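PDB 3VSN: Non-sulfated chondroitin lyase E66 from Autographa californica nucleopolyhedrovirus, which plays an essential role in oral infectivity and may digest the chondroitin sulfate barrier of the host midgut peritrophic matrix with its chondroitin lyase activity. Local coordinates for residues 563-575 against 578-590. Residues are numbered along the deposited sequence; the frame is centred on the assembly and turned at random.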
# COMPACT_ATOMS: atom_id res chain seq x y z
N ASP A 563 -9.16 -6.77 -26.25
CA ASP A 563 -10.35 -5.94 -26.44
C ASP A 563 -10.18 -5.04 -27.65
O ASP A 563 -9.10 -4.98 -28.24
CB ASP A 563 -10.61 -5.09 -25.19
CG ASP A 563 -9.46 -4.15 -24.87
OD1 ASP A 563 -9.20 -3.24 -25.69
OD2 ASP A 563 -8.82 -4.33 -23.82
N SER A 564 -11.24 -4.34 -28.02
CA SER A 564 -11.20 -3.43 -29.16
C SER A 564 -11.38 -1.98 -28.73
O SER A 564 -12.11 -1.21 -29.37
CB SER A 564 -12.26 -3.84 -30.19
OG SER A 564 -12.04 -5.18 -30.62
N LEU A 565 -10.70 -1.59 -27.65
CA LEU A 565 -10.77 -0.22 -27.15
C LEU A 565 -10.37 0.79 -28.23
O LEU A 565 -9.40 0.59 -28.95
CB LEU A 565 -9.88 -0.07 -25.91
CG LEU A 565 -9.78 1.31 -25.25
CD1 LEU A 565 -9.49 1.15 -23.76
CD2 LEU A 565 -8.71 2.17 -25.91
N ARG A 566 -11.15 1.86 -28.34
CA ARG A 566 -10.82 2.98 -29.22
C ARG A 566 -10.92 4.28 -28.42
O ARG A 566 -11.69 4.36 -27.46
CB ARG A 566 -11.76 3.02 -30.43
CG ARG A 566 -11.74 1.77 -31.31
CD ARG A 566 -10.44 1.61 -32.08
NE ARG A 566 -10.44 0.43 -32.95
CZ ARG A 566 -10.02 -0.78 -32.59
NH1 ARG A 566 -9.54 -1.00 -31.37
NH2 ARG A 566 -10.07 -1.78 -33.46
N ALA A 567 -10.14 5.28 -28.81
CA ALA A 567 -10.19 6.59 -28.16
C ALA A 567 -10.24 7.68 -29.21
O ALA A 567 -9.71 7.53 -30.31
CB ALA A 567 -9.00 6.78 -27.23
N PHE A 568 -10.89 8.79 -28.86
CA PHE A 568 -11.16 9.85 -29.82
C PHE A 568 -10.94 11.21 -29.19
O PHE A 568 -11.25 11.42 -28.01
CB PHE A 568 -12.60 9.78 -30.32
CG PHE A 568 -13.00 8.43 -30.87
CD1 PHE A 568 -12.74 8.09 -32.19
CD2 PHE A 568 -13.65 7.50 -30.06
CE1 PHE A 568 -13.11 6.85 -32.70
CE2 PHE A 568 -14.03 6.26 -30.56
CZ PHE A 568 -13.76 5.94 -31.88
N ARG A 569 -10.40 12.13 -29.98
CA ARG A 569 -10.37 13.54 -29.62
C ARG A 569 -11.62 14.15 -30.25
O ARG A 569 -11.70 14.29 -31.48
CB ARG A 569 -9.09 14.20 -30.16
CG ARG A 569 -8.96 15.68 -29.84
CD ARG A 569 -7.96 16.35 -30.75
NE ARG A 569 -8.08 17.81 -30.72
CZ ARG A 569 -8.85 18.53 -31.52
NH1 ARG A 569 -9.60 17.94 -32.45
NH2 ARG A 569 -8.88 19.85 -31.40
N VAL A 570 -12.60 14.49 -29.42
CA VAL A 570 -13.91 14.93 -29.91
C VAL A 570 -14.00 16.45 -30.04
O VAL A 570 -14.29 17.15 -29.06
CB VAL A 570 -15.08 14.36 -29.06
CG1 VAL A 570 -16.43 14.77 -29.65
CG2 VAL A 570 -14.99 12.85 -28.97
N ASN A 571 -13.72 16.95 -31.24
CA ASN A 571 -13.90 18.37 -31.61
C ASN A 571 -12.91 19.37 -31.01
O ASN A 571 -12.34 20.19 -31.73
CB ASN A 571 -15.34 18.84 -31.35
CG ASN A 571 -16.35 18.18 -32.27
OD1 ASN A 571 -16.02 17.75 -33.37
ND2 ASN A 571 -17.60 18.09 -31.82
N SER A 572 -12.72 19.32 -29.70
CA SER A 572 -11.90 20.32 -29.03
C SER A 572 -10.72 19.71 -28.27
O SER A 572 -10.69 18.50 -27.99
CB SER A 572 -12.75 21.20 -28.11
OG SER A 572 -13.63 20.42 -27.30
N ASP A 573 -9.74 20.57 -27.97
CA ASP A 573 -8.59 20.19 -27.16
C ASP A 573 -9.06 19.65 -25.81
O ASP A 573 -9.96 20.21 -25.18
CB ASP A 573 -7.68 21.40 -26.92
CG ASP A 573 -7.02 21.90 -28.19
OD1 ASP A 573 -7.26 21.33 -29.28
OD2 ASP A 573 -6.24 22.88 -28.10
N GLU A 574 -8.43 18.55 -25.39
CA GLU A 574 -8.65 17.93 -24.07
C GLU A 574 -9.94 17.13 -23.92
O GLU A 574 -10.17 16.53 -22.87
CB GLU A 574 -8.53 18.95 -22.93
CG GLU A 574 -7.24 19.76 -22.93
CD GLU A 574 -6.99 20.46 -21.61
OE1 GLU A 574 -7.13 21.70 -21.56
OE2 GLU A 574 -6.67 19.77 -20.61
N ASN A 575 -10.78 17.11 -24.95
CA ASN A 575 -12.03 16.37 -24.91
C ASN A 575 -11.81 14.94 -25.42
O ASN A 575 -11.96 14.68 -26.62
CB ASN A 575 -13.11 17.11 -25.71
CG ASN A 575 -14.53 16.67 -25.36
OD1 ASN A 575 -14.85 16.40 -24.20
ND2 ASN A 575 -15.39 16.64 -26.37
N VAL A 578 -13.22 7.73 -24.61
CA VAL A 578 -12.77 6.35 -24.71
C VAL A 578 -13.97 5.41 -24.73
O VAL A 578 -14.79 5.41 -23.82
CB VAL A 578 -11.81 5.95 -23.56
CG1 VAL A 578 -11.31 4.52 -23.74
CG2 VAL A 578 -10.63 6.91 -23.48
N ASN A 579 -14.08 4.63 -25.80
CA ASN A 579 -15.08 3.57 -25.87
C ASN A 579 -14.35 2.23 -25.81
O ASN A 579 -13.70 1.82 -26.78
CB ASN A 579 -15.93 3.69 -27.14
CG ASN A 579 -17.09 2.70 -27.18
OD1 ASN A 579 -17.21 1.83 -26.32
ND2 ASN A 579 -17.95 2.84 -28.19
N VAL A 580 -14.46 1.55 -24.67
CA VAL A 580 -13.79 0.26 -24.47
C VAL A 580 -14.35 -0.79 -25.42
O VAL A 580 -13.64 -1.71 -25.83
CB VAL A 580 -13.90 -0.22 -23.00
CG1 VAL A 580 -13.18 -1.55 -22.82
CG2 VAL A 580 -13.32 0.82 -22.05
N GLY A 581 -15.63 -0.65 -25.77
CA GLY A 581 -16.29 -1.55 -26.70
C GLY A 581 -16.99 -2.71 -26.01
O GLY A 581 -17.50 -3.60 -26.67
N ASN A 582 -16.99 -2.68 -24.68
CA ASN A 582 -17.59 -3.75 -23.86
C ASN A 582 -18.74 -3.24 -22.99
O ASN A 582 -19.20 -3.95 -22.10
CB ASN A 582 -16.51 -4.40 -22.98
CG ASN A 582 -16.02 -3.46 -21.87
OD1 ASN A 582 -16.28 -2.26 -21.90
ND2 ASN A 582 -15.31 -4.02 -20.89
N GLY A 583 -19.18 -2.01 -23.23
CA GLY A 583 -20.21 -1.38 -22.41
C GLY A 583 -19.71 -0.23 -21.54
O GLY A 583 -20.50 0.52 -20.97
N VAL A 584 -18.39 -0.10 -21.44
CA VAL A 584 -17.77 0.98 -20.66
C VAL A 584 -17.37 2.12 -21.59
O VAL A 584 -16.67 1.90 -22.59
CB VAL A 584 -16.51 0.50 -19.89
CG1 VAL A 584 -15.79 1.67 -19.23
CG2 VAL A 584 -16.88 -0.56 -18.85
N LYS A 585 -17.84 3.33 -21.28
CA LYS A 585 -17.42 4.55 -21.96
C LYS A 585 -16.85 5.51 -20.93
O LYS A 585 -17.34 5.56 -19.79
CB LYS A 585 -18.60 5.22 -22.68
CG LYS A 585 -19.10 4.51 -23.94
CD LYS A 585 -20.23 5.32 -24.58
CE LYS A 585 -20.77 4.67 -25.85
NZ LYS A 585 -21.69 5.59 -26.58
N ALA A 586 -15.82 6.25 -21.30
CA ALA A 586 -15.26 7.25 -20.40
C ALA A 586 -15.02 8.55 -21.15
O ALA A 586 -14.81 8.55 -22.36
CB ALA A 586 -13.98 6.75 -19.76
N LEU A 587 -15.06 9.66 -20.41
CA LEU A 587 -14.75 10.95 -20.99
C LEU A 587 -13.81 11.70 -20.08
O LEU A 587 -14.07 11.85 -18.88
CB LEU A 587 -16.03 11.78 -21.21
CG LEU A 587 -15.79 13.12 -21.92
CD1 LEU A 587 -15.44 12.90 -23.39
CD2 LEU A 587 -17.02 14.00 -21.79
N PHE A 588 -12.71 12.16 -20.66
CA PHE A 588 -11.79 13.05 -19.98
C PHE A 588 -11.97 14.40 -20.64
O PHE A 588 -11.73 14.54 -21.84
CB PHE A 588 -10.34 12.55 -20.13
CG PHE A 588 -10.11 11.16 -19.61
CD1 PHE A 588 -9.74 10.95 -18.28
CD2 PHE A 588 -10.25 10.05 -20.44
CE1 PHE A 588 -9.52 9.67 -17.79
CE2 PHE A 588 -10.04 8.76 -19.95
CZ PHE A 588 -9.67 8.58 -18.63
N ASN A 589 -12.42 15.39 -19.88
CA ASN A 589 -12.56 16.74 -20.41
C ASN A 589 -12.20 17.73 -19.32
O ASN A 589 -13.07 18.35 -18.71
CB ASN A 589 -13.98 17.00 -20.95
CG ASN A 589 -14.08 18.31 -21.72
OD1 ASN A 589 -13.11 18.77 -22.33
ND2 ASN A 589 -15.26 18.92 -21.70
N TYR A 590 -10.90 17.85 -19.08
CA TYR A 590 -10.40 18.62 -17.94
C TYR A 590 -11.17 19.93 -17.74
O TYR A 590 -11.29 20.72 -18.68
CB TYR A 590 -8.90 18.89 -18.08
CG TYR A 590 -8.35 19.35 -16.76
CD1 TYR A 590 -8.34 20.70 -16.43
CD2 TYR A 590 -7.92 18.43 -15.82
CE1 TYR A 590 -7.89 21.13 -15.19
CE2 TYR A 590 -7.46 18.84 -14.58
CZ TYR A 590 -7.44 20.19 -14.28
OH TYR A 590 -6.99 20.60 -13.05
O HOH W 1 -13.80 -4.30 -26.73
O HOH W 2 -12.55 20.39 -24.53
O HOH W 3 -9.11 16.04 -20.38
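Leu565 and Val578 meet by their methyl groups: Val578 CG1 approaches Leu565 CD1 to 3.8 Å. CG1 reaches this position because it stands anti to the Val578 backbone N (chi1 -177°), which leaves CG2 to touch Ala567 CB at 4.1 Å. All three side chains also pack on Phe454 of strand 452-461. Beside them Arg566 N donates to Asn579 O at 3.0 Å and Asn579 N returns a bond to Arg566 O, the reciprocal bonds of a hydrogen-bonded antiparallel pair. Past this pair a water bridges Ser564 N and Val580 O.

At the other end the Asn575 and Asn589 amide planes are turned 57° apart. No hydrogen bond joins them: Asn575 OD1 lies 3.5 Å from Asn589 OD1, a second acceptor, and 3.6 Å from Asn589 ND2. The same oxygen touches Asn589 CG at 3.2 Å and Leu587 CD1. The rotation of the Asn575 amide is fixed instead by ND2, which donates to Val570 O in the carbonyl plane, on a lone pair, and also bonds Ser623. Glu574 runs alongside Tyr590, the carboxylate and ring planes nearly parallel (8° apart), with OE2 3.5 Å from Tyr590 CB. That oxygen is held by Lys443 and Tyr458, and Lys443 also makes a cation-pi contact with Tyr590.

These contacts span an antiparallel beta meander: strand 566-569 is one of the two edge strands of its sheet within this chain, 575-579 follows through a loop that ends in a type II turn, Ser572 to Asn575, and 584-589 comes next, with one side packed on the neighbouring sheet as in a beta-sandwich.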